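Local coordinates for mannan endo-1,6-alpha-mannosidase (Chaetomium thermophilum, PDB 6RY0), which probably cleaves alpha-1,6-mannosidic linkages and is linked to the transfer of GPI-anchored glycoproteins into the fungal cell wall, at residues A[75-80]-A[130-135]; A[158-163]-A[216-221]; A[201-206]-A[220-225]; A[270-275]-A[285-290]. One frame throughout, in Å; residues are numbered along the deposited sequence.

Interaction 1 of 4, residues A[75-80]-A[130-135]; sequences YWWEGG and QGFWGM
W133 lies between two groups of the 75-80 segment, the indole of W76 over one face and the backbone of G80 over the opposite one. On the W76 side, W133 NE1 stands above the middle of the other indole, 3.3 Å from W76 CE2, while W133 CD1 approaches W76 CH2 to 3.4 Å. The two ring systems are inclined at 35°, so they neither lie flat on each other nor meet edge to face. On the other side, G80 CA sits 3.3 Å from the centroid of the W133 six-membered ring and nearly on its normal, a CH-pi contact. This illustrates what a glycine allows in helix packing, since a beta carbon at G80 would collide with the indole. At its rim, W76 NE1 is hydrogen-bonded to Q109. A leucine in place of W76 would probably cost W133 the indole that lies over its NE1 side and leave Q109 OE1 without the indole N-H.

With chi1 at 79°, W77 CG sits between main-chain nitrogen and carbonyl carbon, and from there the benzo edge is directed at the face of F132, W77 CE3 lying 3.7 Å from F132 CG and the planes at 62°; W77 NE1 is bonded to D319. The helices run almost parallel, their axes 8.3 Å apart. Such parallel packing of helices separated by an intervening one is characteristic of the (alpha/alpha)6 barrel of glycoside hydrolase family 76, and here it places W77 against D129, a residue seen to bind a second calcium ion in this protein, though not in this chain.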
# COMPACT_ATOMS: atom_id res chain seq x y z
N TYR A 75 -4.51 -2.18 13.38
CA TYR A 75 -5.76 -1.61 12.87
C TYR A 75 -6.22 -2.30 11.58
O TYR A 75 -5.42 -2.94 10.88
CB TYR A 75 -5.58 -0.10 12.66
CG TYR A 75 -5.46 0.65 13.96
CD1 TYR A 75 -6.59 1.03 14.66
CD2 TYR A 75 -4.22 0.95 14.51
CE1 TYR A 75 -6.48 1.74 15.86
CE2 TYR A 75 -4.12 1.66 15.69
CZ TYR A 75 -5.25 2.05 16.35
OH TYR A 75 -5.16 2.75 17.54
N TRP A 76 -7.50 -2.13 11.27
CA TRP A 76 -8.17 -2.76 10.13
C TRP A 76 -7.42 -2.60 8.82
O TRP A 76 -7.29 -3.57 8.06
CB TRP A 76 -9.55 -2.10 10.03
CG TRP A 76 -10.43 -2.52 8.90
CD1 TRP A 76 -11.12 -3.70 8.77
CD2 TRP A 76 -10.80 -1.72 7.78
NE1 TRP A 76 -11.87 -3.69 7.61
CE2 TRP A 76 -11.72 -2.47 7.01
CE3 TRP A 76 -10.50 -0.43 7.37
CZ2 TRP A 76 -12.29 -1.99 5.86
CZ3 TRP A 76 -11.07 0.05 6.19
CH2 TRP A 76 -11.97 -0.73 5.47
N TRP A 77 -6.91 -1.41 8.52
CA TRP A 77 -6.27 -1.22 7.23
C TRP A 77 -5.06 -2.12 7.07
O TRP A 77 -4.71 -2.47 5.93
CB TRP A 77 -5.84 0.25 7.06
CG TRP A 77 -4.61 0.58 7.77
CD1 TRP A 77 -4.44 0.85 9.10
CD2 TRP A 77 -3.29 0.54 7.19
NE1 TRP A 77 -3.09 0.99 9.37
CE2 TRP A 77 -2.37 0.84 8.21
CE3 TRP A 77 -2.81 0.31 5.89
CZ2 TRP A 77 -1.00 0.94 7.98
CZ3 TRP A 77 -1.45 0.42 5.66
CH2 TRP A 77 -0.58 0.73 6.70
N GLU A 78 -4.39 -2.49 8.17
CA GLU A 78 -3.19 -3.32 8.06
C GLU A 78 -3.55 -4.74 7.65
O GLU A 78 -2.74 -5.44 7.05
CB GLU A 78 -2.40 -3.23 9.37
CG GLU A 78 -1.03 -3.88 9.25
CD GLU A 78 -0.11 -3.58 10.42
OE1 GLU A 78 -0.33 -2.67 11.20
OE2 GLU A 78 0.94 -4.34 10.49
N GLY A 79 -4.78 -5.16 7.95
CA GLY A 79 -5.27 -6.40 7.38
C GLY A 79 -5.34 -6.31 5.87
O GLY A 79 -4.95 -7.24 5.16
N GLY A 80 -5.84 -5.20 5.36
CA GLY A 80 -5.88 -4.99 3.93
C GLY A 80 -4.50 -4.98 3.30
O GLY A 80 -4.28 -5.53 2.21
N GLN A 130 -9.59 2.92 3.61
CA GLN A 130 -10.41 2.39 2.53
C GLN A 130 -9.56 2.20 1.26
O GLN A 130 -9.68 1.18 0.56
CB GLN A 130 -11.57 3.35 2.25
CG GLN A 130 -12.53 2.84 1.21
CD GLN A 130 -13.41 3.90 0.60
OE1 GLN A 130 -13.08 5.09 0.63
NE2 GLN A 130 -14.52 3.47 -0.01
N GLY A 131 -8.70 3.16 0.99
CA GLY A 131 -7.84 3.11 -0.16
C GLY A 131 -6.94 1.92 -0.18
O GLY A 131 -6.77 1.33 -1.25
N PHE A 132 -6.35 1.56 0.95
CA PHE A 132 -5.46 0.39 0.96
C PHE A 132 -6.19 -0.89 0.61
O PHE A 132 -5.65 -1.74 -0.09
CB PHE A 132 -4.71 0.27 2.28
CG PHE A 132 -3.41 0.96 2.28
CD1 PHE A 132 -2.28 0.30 1.87
CD2 PHE A 132 -3.30 2.29 2.66
CE1 PHE A 132 -1.04 0.96 1.82
CE2 PHE A 132 -2.07 2.94 2.59
CZ PHE A 132 -0.96 2.24 2.16
N TRP A 133 -7.43 -1.05 1.08
CA TRP A 133 -8.24 -2.20 0.67
C TRP A 133 -8.53 -2.15 -0.82
O TRP A 133 -8.44 -3.15 -1.51
CB TRP A 133 -9.53 -2.28 1.48
CG TRP A 133 -9.33 -2.78 2.88
CD1 TRP A 133 -9.21 -2.07 4.01
CD2 TRP A 133 -9.25 -4.16 3.27
NE1 TRP A 133 -9.05 -2.92 5.10
CE2 TRP A 133 -9.11 -4.21 4.66
CE3 TRP A 133 -9.29 -5.36 2.56
CZ2 TRP A 133 -8.99 -5.43 5.35
CZ3 TRP A 133 -9.19 -6.56 3.25
CH2 TRP A 133 -9.04 -6.58 4.63
N GLY A 134 -8.91 -0.98 -1.34
CA GLY A 134 -9.12 -0.83 -2.76
C GLY A 134 -7.90 -1.16 -3.58
O GLY A 134 -8.01 -1.79 -4.64
N MET A 135 -6.72 -0.75 -3.10
CA MET A 135 -5.47 -1.06 -3.78
C MET A 135 -5.18 -2.56 -3.79
O MET A 135 -4.66 -3.07 -4.77
CB MET A 135 -4.35 -0.26 -3.13
CG MET A 135 -4.43 1.22 -3.50
SD MET A 135 -3.60 2.30 -2.31
CE MET A 135 -1.97 1.63 -2.42

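Interaction 2 of 4, residues A[158-163]-A[216-221]; sequences LAQAVW and NTYAEW
W163 meets two aromatic residues of the 216-221 segment in two different ways, giving its face to one and its edge to the other. Over its face comes the edge of Y218, with Y218 CE1 3.6 Å from W163 CE3 and the planes at 75°, a T-shaped pair. Its own benzo edge is turned in the same manner on the face of W221, almost perpendicular to it, and W163 CZ2 comes within 3.4 Å of W221 CD1. The indole can extend this far because chi1 of -180° carries CG anti to the main-chain nitrogen. An alanine here would probably open a gap between the helices, with the Y218 edge and the W221 face both losing the ring they meet.

One polar bond fixes the far end of Y218: Q160 NE2 donates to Y218 OH over 3.0 Å at an N-H...O angle of 146°, the hydroxyl tilted out of the amide plane. Q160 is positioned in turn by D421, whose backbone N bonds to Q160 OE1. The aromatic cluster thus spans a wide separation, the two axes being 13.0 Å apart at closest. Helix 196-213 helps to fill it, with L209 touching both W163 and Y218, while on their further sides helix 155-167 packs on helix 127-142 and helix 216-231 on helix 261-278.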
# COMPACT_ATOMS: atom_id res chain seq x y z
N LEU A 158 -14.53 -4.03 -6.99
CA LEU A 158 -14.23 -3.50 -5.67
C LEU A 158 -13.32 -2.29 -5.75
O LEU A 158 -13.54 -1.28 -5.06
CB LEU A 158 -13.61 -4.60 -4.79
CG LEU A 158 -14.60 -5.66 -4.30
CD1 LEU A 158 -13.86 -6.88 -3.81
CD2 LEU A 158 -15.53 -5.09 -3.22
N ALA A 159 -12.27 -2.37 -6.58
CA ALA A 159 -11.41 -1.20 -6.79
C ALA A 159 -12.19 -0.02 -7.34
O ALA A 159 -12.02 1.12 -6.91
CB ALA A 159 -10.26 -1.59 -7.70
N GLN A 160 -13.05 -0.29 -8.32
CA GLN A 160 -13.90 0.75 -8.88
C GLN A 160 -14.82 1.37 -7.85
O GLN A 160 -15.08 2.57 -7.89
CB GLN A 160 -14.76 0.19 -10.03
CG GLN A 160 -13.97 -0.18 -11.25
CD GLN A 160 -14.85 -0.84 -12.28
OE1 GLN A 160 -15.62 -1.74 -11.98
NE2 GLN A 160 -14.71 -0.40 -13.52
N ALA A 161 -15.35 0.57 -6.92
CA ALA A 161 -16.24 1.10 -5.90
C ALA A 161 -15.51 2.02 -4.95
O ALA A 161 -16.00 3.09 -4.62
CB ALA A 161 -16.89 -0.03 -5.14
N VAL A 162 -14.32 1.61 -4.52
CA VAL A 162 -13.52 2.49 -3.67
C VAL A 162 -13.23 3.80 -4.38
O VAL A 162 -13.47 4.87 -3.83
CB VAL A 162 -12.22 1.79 -3.19
CG1 VAL A 162 -11.33 2.79 -2.49
CG2 VAL A 162 -12.57 0.62 -2.28
N TRP A 163 -12.74 3.72 -5.61
CA TRP A 163 -12.40 4.91 -6.34
C TRP A 163 -13.62 5.82 -6.51
O TRP A 163 -13.54 7.03 -6.34
CB TRP A 163 -11.79 4.52 -7.71
CG TRP A 163 -11.40 5.73 -8.53
CD1 TRP A 163 -10.20 6.37 -8.52
CD2 TRP A 163 -12.23 6.46 -9.42
NE1 TRP A 163 -10.24 7.46 -9.34
CE2 TRP A 163 -11.49 7.54 -9.90
CE3 TRP A 163 -13.55 6.28 -9.87
CZ2 TRP A 163 -12.02 8.46 -10.79
CZ3 TRP A 163 -14.08 7.17 -10.74
CH2 TRP A 163 -13.33 8.26 -11.20
N ASN A 216 -10.43 6.92 -19.74
CA ASN A 216 -9.68 8.14 -19.47
C ASN A 216 -10.21 8.97 -18.32
O ASN A 216 -9.48 9.80 -17.81
CB ASN A 216 -9.65 9.03 -20.70
CG ASN A 216 -8.75 8.49 -21.78
OD1 ASN A 216 -7.86 7.69 -21.55
ND2 ASN A 216 -8.98 8.96 -22.99
N THR A 217 -11.45 8.75 -17.88
CA THR A 217 -11.95 9.54 -16.77
C THR A 217 -11.17 9.24 -15.49
O THR A 217 -10.93 10.13 -14.69
CB THR A 217 -13.45 9.36 -16.61
OG1 THR A 217 -14.06 9.88 -17.79
CG2 THR A 217 -13.98 10.08 -15.38
N TYR A 218 -10.75 7.98 -15.32
CA TYR A 218 -9.88 7.66 -14.20
C TYR A 218 -8.60 8.50 -14.25
O TYR A 218 -8.12 9.02 -13.24
CB TYR A 218 -9.50 6.19 -14.19
CG TYR A 218 -10.62 5.22 -13.98
CD1 TYR A 218 -11.35 5.20 -12.79
CD2 TYR A 218 -10.91 4.25 -14.93
CE1 TYR A 218 -12.34 4.25 -12.60
CE2 TYR A 218 -11.92 3.31 -14.73
CZ TYR A 218 -12.62 3.31 -13.57
OH TYR A 218 -13.61 2.35 -13.44
N ALA A 219 -8.00 8.57 -15.43
CA ALA A 219 -6.73 9.28 -15.62
C ALA A 219 -6.89 10.77 -15.40
O ALA A 219 -5.99 11.40 -14.86
CB ALA A 219 -6.21 9.02 -17.02
N GLU A 220 -8.00 11.34 -15.86
CA GLU A 220 -8.19 12.79 -15.67
C GLU A 220 -8.29 13.13 -14.19
O GLU A 220 -7.72 14.13 -13.73
CB GLU A 220 -9.44 13.24 -16.44
CG GLU A 220 -9.41 13.07 -17.91
CD GLU A 220 -10.79 13.16 -18.55
OE1 GLU A 220 -11.79 13.51 -17.85
OE2 GLU A 220 -10.89 12.87 -19.76
N TRP A 221 -8.99 12.30 -13.41
CA TRP A 221 -9.01 12.48 -11.97
C TRP A 221 -7.62 12.33 -11.35
O TRP A 221 -7.24 13.09 -10.46
CB TRP A 221 -9.99 11.51 -11.32
CG TRP A 221 -11.38 11.99 -11.21
CD1 TRP A 221 -12.46 11.63 -11.99
CD2 TRP A 221 -11.89 12.81 -10.18
NE1 TRP A 221 -13.61 12.19 -11.49
CE2 TRP A 221 -13.29 12.90 -10.36
CE3 TRP A 221 -11.31 13.45 -9.10
CZ2 TRP A 221 -14.10 13.61 -9.49
CZ3 TRP A 221 -12.11 14.18 -8.26
CH2 TRP A 221 -13.49 14.25 -8.46

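Interaction 3 of 4, residues A[201-206]-A[220-225]; sequences CFFDLG and EWAEKI
F202 presents its edge to the face of W221, off the centre of that indole, in an offset edge-to-face pair with planes at 70°; F202 CE2 lies 3.7 Å from W221 CE3. Further round the F202 rim comes I225, whose CG1 is 3.5 Å from F202 CD2 and whose CD1 sits close to the ring plane. The F202 ring also stacks with W163, so it is shared between helices 155-167 and 216-231. With chi1 at 179° the ring swings clear of its own nitrogen and reaches out over the neighbouring helix. F203 meets the partner helix at its edge too, but there the neighbour is backbone: A222 O lies near the ring plane, 3.2 Å from F203 CD1.

These residues belong to helices 196-213 and 216-231, which follow one another directly and form an antiparallel alpha-hairpin, a basic element of the (alpha/alpha)6 barrel. The segments cross at -150° with axes 8.2 Å apart, and small residues permit this closeness. At G206 a beta carbon would sit tightly against A222 CB, whereas in its absence that methyl rests 4.1 Å from G206 C. The A222 methyl also meets the F203 ring, 3.8 Å from F203 CD1. Beyond A222, I225 reaches both phenylalanines by separate branches: CG1 goes to F202, and CG2 lies 4.1 Å from F203 CB.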
# COMPACT_ATOMS: atom_id res chain seq x y z
N CYS A 201 -3.48 7.56 -2.28
CA CYS A 201 -4.24 6.33 -2.54
C CYS A 201 -5.23 6.56 -3.67
O CYS A 201 -5.38 5.72 -4.57
CB CYS A 201 -4.98 5.88 -1.28
SG CYS A 201 -3.95 5.24 0.06
N PHE A 202 -5.95 7.67 -3.63
CA PHE A 202 -6.93 7.97 -4.67
C PHE A 202 -6.27 8.16 -6.03
O PHE A 202 -6.75 7.67 -7.05
CB PHE A 202 -7.78 9.16 -4.21
CG PHE A 202 -8.83 9.61 -5.19
CD1 PHE A 202 -9.78 8.74 -5.69
CD2 PHE A 202 -8.89 10.92 -5.59
CE1 PHE A 202 -10.77 9.17 -6.56
CE2 PHE A 202 -9.89 11.35 -6.46
CZ PHE A 202 -10.80 10.49 -6.96
N PHE A 203 -5.13 8.87 -6.04
CA PHE A 203 -4.32 9.05 -7.23
C PHE A 203 -3.89 7.71 -7.80
O PHE A 203 -4.04 7.44 -8.99
CB PHE A 203 -3.10 9.90 -6.87
CG PHE A 203 -2.03 9.91 -7.93
CD1 PHE A 203 -2.28 10.43 -9.19
CD2 PHE A 203 -0.78 9.38 -7.68
CE1 PHE A 203 -1.32 10.39 -10.17
CE2 PHE A 203 0.21 9.36 -8.65
CZ PHE A 203 -0.07 9.86 -9.90
N ASP A 204 -3.28 6.88 -6.95
CA ASP A 204 -2.76 5.60 -7.41
C ASP A 204 -3.87 4.72 -7.97
O ASP A 204 -3.72 4.09 -9.01
CB ASP A 204 -2.08 4.90 -6.20
CG ASP A 204 -1.35 3.64 -6.59
OD1 ASP A 204 -0.35 3.80 -7.35
OD2 ASP A 204 -1.73 2.55 -6.11
N LEU A 205 -5.02 4.66 -7.28
CA LEU A 205 -6.16 3.90 -7.79
C LEU A 205 -6.62 4.41 -9.12
O LEU A 205 -6.95 3.62 -10.01
CB LEU A 205 -7.36 3.95 -6.83
CG LEU A 205 -7.22 3.00 -5.65
CD1 LEU A 205 -8.28 3.25 -4.62
CD2 LEU A 205 -7.24 1.53 -6.07
N GLY A 206 -6.72 5.72 -9.26
CA GLY A 206 -7.14 6.28 -10.54
C GLY A 206 -6.19 5.93 -11.68
O GLY A 206 -6.61 5.54 -12.77
N GLU A 220 -8.00 11.34 -15.86
CA GLU A 220 -8.19 12.79 -15.67
C GLU A 220 -8.29 13.13 -14.19
O GLU A 220 -7.72 14.13 -13.73
CB GLU A 220 -9.44 13.24 -16.44
CG GLU A 220 -9.41 13.07 -17.91
CD GLU A 220 -10.79 13.16 -18.55
OE1 GLU A 220 -11.79 13.51 -17.85
OE2 GLU A 220 -10.89 12.87 -19.76
N TRP A 221 -8.99 12.30 -13.41
CA TRP A 221 -9.01 12.48 -11.97
C TRP A 221 -7.62 12.33 -11.35
O TRP A 221 -7.24 13.09 -10.46
CB TRP A 221 -9.99 11.51 -11.32
CG TRP A 221 -11.38 11.99 -11.21
CD1 TRP A 221 -12.46 11.63 -11.99
CD2 TRP A 221 -11.89 12.81 -10.18
NE1 TRP A 221 -13.61 12.19 -11.49
CE2 TRP A 221 -13.29 12.90 -10.36
CE3 TRP A 221 -11.31 13.45 -9.10
CZ2 TRP A 221 -14.10 13.61 -9.49
CZ3 TRP A 221 -12.11 14.18 -8.26
CH2 TRP A 221 -13.49 14.25 -8.46
N ALA A 222 -6.89 11.31 -11.79
CA ALA A 222 -5.54 11.11 -11.23
C ALA A 222 -4.68 12.33 -11.48
O ALA A 222 -3.96 12.79 -10.60
CB ALA A 222 -4.94 9.86 -11.82
N GLU A 223 -4.73 12.86 -12.71
CA GLU A 223 -3.99 14.08 -13.09
C GLU A 223 -4.38 15.22 -12.13
O GLU A 223 -3.53 15.96 -11.63
CB GLU A 223 -4.27 14.52 -14.56
CG GLU A 223 -3.90 13.55 -15.78
CD GLU A 223 -2.56 13.86 -16.52
OE1 GLU A 223 -1.84 14.74 -16.00
OE2 GLU A 223 -2.20 13.18 -17.58
N LYS A 224 -5.69 15.40 -11.93
CA LYS A 224 -6.18 16.49 -11.11
C LYS A 224 -5.65 16.38 -9.69
O LYS A 224 -5.23 17.39 -9.09
CB LYS A 224 -7.72 16.45 -11.13
CG LYS A 224 -8.40 17.54 -10.34
CD LYS A 224 -9.92 17.39 -10.47
CE LYS A 224 -10.70 18.69 -10.50
NZ LYS A 224 -10.58 19.32 -9.21
N ILE A 225 -5.70 15.18 -9.11
CA ILE A 225 -5.27 15.03 -7.73
C ILE A 225 -3.76 15.19 -7.59
O ILE A 225 -3.28 15.82 -6.63
CB ILE A 225 -5.73 13.68 -7.16
CG1 ILE A 225 -7.22 13.60 -7.12
CG2 ILE A 225 -5.05 13.36 -5.84
CD1 ILE A 225 -7.84 14.49 -6.07

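Interaction 4 of 4, residues A[270-275]-A[285-290]; sequences GAAFMW and DRVDNL
A chi1 of 164° puts V287 CG1 across from its own backbone N and leaves the other methyl, CG2, facing helix 261-278 and A271. There it settles on backbone as much as on side chain: V287 CG2 is 3.5 Å from A272 N and 3.6 Å from A271 C. It also touches A271 CB at 3.8 Å and has looser neighbours in the beta carbons of A272 and W275. L290, one turn further on, adds a second methyl by placing CG anti to its carbonyl carbon (chi1 -74°), and its CD1 comes to 4.1 Å from A271 CB. A271 therefore receives two branched residues on a single methyl, a simple case of a small residue giving larger ones access to a helix surface.

All the side-chain contacts are apolar, and the buried area is modest. They join consecutive antiparallel helices, 261-278 and 281-298, whose segment axes run 8.7 Å apart and cross at -155°. W283 of the second helix also packs on A271. Elsewhere on the first helix, A272 and F273 face helix 323-337, M274 turns to helix 216-231, and the W275 ring meets H340, whose NE2 is hydrogen-bonded to D288 OD1 of helix 281-298.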
# COMPACT_ATOMS: atom_id res chain seq x y z
N GLY A 270 2.01 5.55 -8.67
CA GLY A 270 0.95 6.05 -9.52
C GLY A 270 1.46 6.80 -10.71
O GLY A 270 0.90 6.71 -11.81
N ALA A 271 2.54 7.58 -10.53
CA ALA A 271 3.12 8.32 -11.65
C ALA A 271 3.63 7.36 -12.72
O ALA A 271 3.54 7.67 -13.92
CB ALA A 271 4.23 9.23 -11.15
N ALA A 272 4.18 6.21 -12.32
CA ALA A 272 4.64 5.23 -13.27
C ALA A 272 3.48 4.66 -14.08
O ALA A 272 3.59 4.49 -15.28
CB ALA A 272 5.40 4.12 -12.55
N PHE A 273 2.33 4.38 -13.43
CA PHE A 273 1.16 3.97 -14.16
C PHE A 273 0.70 5.05 -15.12
O PHE A 273 0.33 4.73 -16.27
CB PHE A 273 0.02 3.53 -13.20
CG PHE A 273 0.17 2.11 -12.70
CD1 PHE A 273 0.93 1.83 -11.56
CD2 PHE A 273 -0.45 1.06 -13.33
CE1 PHE A 273 1.07 0.52 -11.12
CE2 PHE A 273 -0.30 -0.25 -12.90
CZ PHE A 273 0.46 -0.52 -11.78
N MET A 274 0.74 6.31 -14.71
CA MET A 274 0.35 7.39 -15.60
C MET A 274 1.31 7.52 -16.78
O MET A 274 0.88 7.79 -17.90
CB MET A 274 0.27 8.73 -14.89
CG MET A 274 -0.85 8.83 -13.86
SD MET A 274 -2.51 8.67 -14.58
CE MET A 274 -2.65 10.26 -15.39
N TRP A 275 2.60 7.38 -16.55
CA TRP A 275 3.58 7.39 -17.64
C TRP A 275 3.30 6.27 -18.63
O TRP A 275 3.30 6.48 -19.84
CB TRP A 275 4.99 7.28 -17.06
CG TRP A 275 6.04 6.88 -18.03
CD1 TRP A 275 6.85 5.79 -17.91
CD2 TRP A 275 6.44 7.55 -19.25
NE1 TRP A 275 7.74 5.74 -18.96
CE2 TRP A 275 7.51 6.81 -19.79
CE3 TRP A 275 6.01 8.69 -19.94
CZ2 TRP A 275 8.12 7.15 -20.99
CZ3 TRP A 275 6.63 9.03 -21.13
CH2 TRP A 275 7.68 8.26 -21.63
N ASP A 285 8.97 12.67 -16.39
CA ASP A 285 9.71 13.61 -15.57
C ASP A 285 9.33 13.49 -14.12
O ASP A 285 10.19 13.55 -13.23
CB ASP A 285 9.47 15.06 -16.02
CG ASP A 285 9.99 15.39 -17.38
OD1 ASP A 285 10.85 14.65 -17.90
OD2 ASP A 285 9.58 16.43 -17.92
N ARG A 286 8.04 13.31 -13.85
CA ARG A 286 7.55 13.16 -12.48
C ARG A 286 8.06 11.85 -11.86
O ARG A 286 8.48 11.85 -10.71
CB ARG A 286 6.02 13.26 -12.44
CG ARG A 286 5.52 14.66 -12.75
CD ARG A 286 4.07 14.70 -13.15
NE ARG A 286 3.75 16.03 -13.62
CZ ARG A 286 2.53 16.48 -13.80
NH1 ARG A 286 1.48 15.71 -13.56
NH2 ARG A 286 2.38 17.73 -14.24
N VAL A 287 8.03 10.75 -12.62
CA VAL A 287 8.63 9.51 -12.16
C VAL A 287 10.08 9.74 -11.79
O VAL A 287 10.54 9.35 -10.71
CB VAL A 287 8.51 8.43 -13.26
CG1 VAL A 287 9.45 7.24 -13.01
CG2 VAL A 287 7.07 7.94 -13.40
N ASP A 288 10.82 10.37 -12.69
CA ASP A 288 12.26 10.51 -12.47
C ASP A 288 12.55 11.40 -11.26
O ASP A 288 13.45 11.10 -10.48
CB ASP A 288 12.90 11.09 -13.73
CG ASP A 288 12.88 10.12 -14.90
OD1 ASP A 288 12.66 8.91 -14.68
OD2 ASP A 288 13.13 10.60 -16.03
N ASN A 289 11.80 12.49 -11.10
CA ASN A 289 11.99 13.38 -9.97
C ASN A 289 11.61 12.73 -8.65
O ASN A 289 12.34 12.85 -7.67
CB ASN A 289 11.21 14.68 -10.18
CG ASN A 289 11.91 15.64 -11.13
OD1 ASN A 289 13.12 15.70 -11.17
ND2 ASN A 289 11.14 16.41 -11.85
N LEU A 290 10.47 12.04 -8.62
CA LEU A 290 10.08 11.35 -7.41
C LEU A 290 11.11 10.29 -7.05
O LEU A 290 11.46 10.13 -5.87
CB LEU A 290 8.70 10.71 -7.56
CG LEU A 290 7.54 11.70 -7.54
CD1 LEU A 290 6.29 11.08 -8.12
CD2 LEU A 290 7.27 12.24 -6.13

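From the N terminus, interaction 1 comes first, closing a loop that contains helix 99-108 and pairing helices 76-93 and 127-142. Interaction 2 opens only afterwards and joins helix 155-167 to helix 216-231. Interaction 3 begins within that loop and finishes on the same helix, so the two share E220 and W221, and W163 lies against both F202 and G206. Interaction 4 follows separately as a short hairpin closure. Packing connects the set: G134 touches V162 and L205, bringing interaction 1 to interactions 2 and 3, while F203 and E223 of interaction 3 touch residues of 270-275. Interactions 1 and 4 do not meet directly, their nearest atoms being about 8 Å apart.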